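Local coordinates for UPF0147 protein MMP1188 (Methanococcus maripaludis S2, PDB 2QZG) that is of unknown function but folds as a small, all-helical archaeal protein of the UPF0147 family, at residues C[39-42]-C[43-47]. Numbering follows the deposited sequence.
Sequences AADN and AKNAL
Four successive i to i+4 backbone hydrogen bonds join residues 39-42 to 43-46 in helix 34-46, running from Ala43 N to Ala39 O, Lys44 N to Ala40 O, Asn45 N to Asp41 O and Ala46 N to Asn42 O. The bond from Asn45 N to Asp41 O is the straightest, at 2.9 Å and 163°, whereas that from Lys44 N to Ala40 O is longer, at 3.2 Å. On the outer face, Asp41 leaves the helix pointing away from the next turn, and only its carboxylate returns toward Lys44 and Asn45, one oxygen to each. It passes at a slant to the Lys44 chain, with OD1 4.2 Å from Lys44 CD and 4.8 Å from Lys44 NZ, too far for direct pairing. The Lys44 ammonium group instead forms a salt bridge with Glu24 of helix 12-27. Asn45 folds its amide back along the helix, ND2 3.2 Å from Asp41 O at a poor angle for bonding and 4.1 Å from Asp41 OD2; carboxylate and amide planes are turned 58° apart. The small methyl groups face neighbouring helices: Ala40 meets Ile26 and Val27, while Ala39, Ala43 and Ala46 meet Ile68, Leu65 and Thr60 of helix 54-68. This part of the helix, with buried alanines on one side and polar residues on the other, is therefore held by its backbone, Asp41 probably adding only a modest electrostatic attraction to Lys44.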
ATOM      1  N   ALA C  39       0.643  17.416   7.942  1.00 44.96           N
ATOM      2  CA  ALA C  39       0.763  16.106   8.591  1.00 44.65           C
ATOM      3  C   ALA C  39       1.540  15.091   7.746  1.00 44.46           C
ATOM      4  O   ALA C  39       2.322  14.295   8.283  1.00 43.81           O
ATOM      5  CB  ALA C  39      -0.606  15.543   8.954  1.00 44.63           C
ATOM      6  N   ALA C  40       1.322  15.124   6.438  1.00 44.48           N
ATOM      7  CA  ALA C  40       2.024  14.241   5.519  1.00 45.22           C
ATOM      8  C   ALA C  40       3.507  14.647   5.355  1.00 45.56           C
ATOM      9  O   ALA C  40       4.376  13.818   5.060  1.00 45.19           O
ATOM     10  CB  ALA C  40       1.318  14.221   4.181  1.00 45.42           C
ATOM     11  N   ASP C  41       3.796  15.922   5.563  1.00 45.54           N
ATOM     12  CA  ASP C  41       5.187  16.364   5.534  1.00 45.99           C
ATOM     13  C   ASP C  41       5.881  16.002   6.841  1.00 45.51           C
ATOM     14  O   ASP C  41       7.030  15.544   6.854  1.00 45.36           O
ATOM     15  CB  ASP C  41       5.281  17.847   5.217  1.00 45.92           C
ATOM     16  CG  ASP C  41       6.502  18.159   4.399  1.00 48.49           C
ATOM     17  OD1 ASP C  41       6.918  17.260   3.628  1.00 50.80           O
ATOM     18  OD2 ASP C  41       7.067  19.267   4.539  1.00 48.46           O
ATOM     19  N   ASN C  42       5.136  16.142   7.930  1.00 45.11           N
ATOM     20  CA  ASN C  42       5.595  15.723   9.247  1.00 44.97           C
ATOM     21  C   ASN C  42       5.959  14.242   9.290  1.00 44.24           C
ATOM     22  O   ASN C  42       6.999  13.845   9.844  1.00 42.57           O
ATOM     23  CB  ASN C  42       4.528  16.064  10.281  1.00 45.39           C
ATOM     24  CG  ASN C  42       4.362  17.568  10.468  1.00 46.12           C
ATOM     25  OD1 ASN C  42       5.218  18.352  10.053  1.00 46.64           O
ATOM     26  ND2 ASN C  42       3.263  17.972  11.089  1.00 44.85           N
ATOM     27  N   ALA C  43       5.102  13.425   8.682  1.00 44.61           N
ATOM     28  CA  ALA C  43       5.324  11.980   8.608  1.00 44.49           C
ATOM     29  C   ALA C  43       6.568  11.674   7.775  1.00 45.08           C
ATOM     30  O   ALA C  43       7.411  10.839   8.153  1.00 45.69           O
ATOM     31  CB  ALA C  43       4.107  11.308   8.004  1.00 44.38           C
ATOM     32  N   LYS C  44       6.692  12.373   6.649  1.00 44.69           N
ATOM     33  CA  LYS C  44       7.829  12.204   5.760  1.00 45.36           C
ATOM     34  C   LYS C  44       9.163  12.553   6.442  1.00 45.54           C
ATOM     35  O   LYS C  44      10.147  11.820   6.297  1.00 45.72           O
ATOM     36  CB  LYS C  44       7.607  13.021   4.484  1.00 45.64           C
ATOM     37  CG  LYS C  44       8.621  12.738   3.398  1.00 48.03           C
ATOM     38  CD  LYS C  44       8.437  13.660   2.195  1.00 51.65           C
ATOM     39  CE  LYS C  44       9.795  14.084   1.681  1.00 52.89           C
ATOM     40  NZ  LYS C  44       9.780  15.007   0.507  1.00 55.60           N
ATOM     41  N   ASN C  45       9.198  13.662   7.186  1.00 45.08           N
ATOM     42  CA  ASN C  45      10.407  14.031   7.911  1.00 45.54           C
ATOM     43  C   ASN C  45      10.703  13.113   9.097  1.00 45.09           C
ATOM     44  O   ASN C  45      11.854  12.926   9.444  1.00 44.92           O
ATOM     45  CB  ASN C  45      10.349  15.495   8.367  1.00 45.45           C
ATOM     46  CG  ASN C  45      10.360  16.462   7.204  1.00 46.71           C
ATOM     47  OD1 ASN C  45      11.108  16.291   6.251  1.00 48.06           O
ATOM     48  ND2 ASN C  45       9.530  17.486   7.283  1.00 47.14           N
ATOM     49  N   ALA C  46       9.661  12.572   9.719  1.00 45.39           N
ATOM     50  CA  ALA C  46       9.811  11.556  10.778  1.00 46.33           C
ATOM     51  C   ALA C  46      10.627  10.343  10.312  1.00 47.04           C
ATOM     52  O   ALA C  46      11.400   9.780  11.085  1.00 47.04           O
ATOM     53  CB  ALA C  46       8.437  11.111  11.297  1.00 45.61           C
ATOM     54  N   LEU C  47      10.460   9.964   9.045  1.00 48.47           N
ATOM     55  CA  LEU C  47      11.183   8.823   8.445  1.00 49.84           C
ATOM     56  C   LEU C  47      12.674   9.025   8.306  1.00 50.69           C
ATOM     57  O   LEU C  47      13.415   8.055   8.174  1.00 51.10           O
ATOM     58  CB  LEU C  47      10.632   8.481   7.063  1.00 49.65           C
ATOM     59  CG  LEU C  47       9.250   7.870   6.992  1.00 49.70           C
ATOM     60  CD1 LEU C  47       8.848   7.681   5.539  1.00 51.28           C
ATOM     61  CD2 LEU C  47       9.232   6.537   7.744  1.00 50.79           C
TER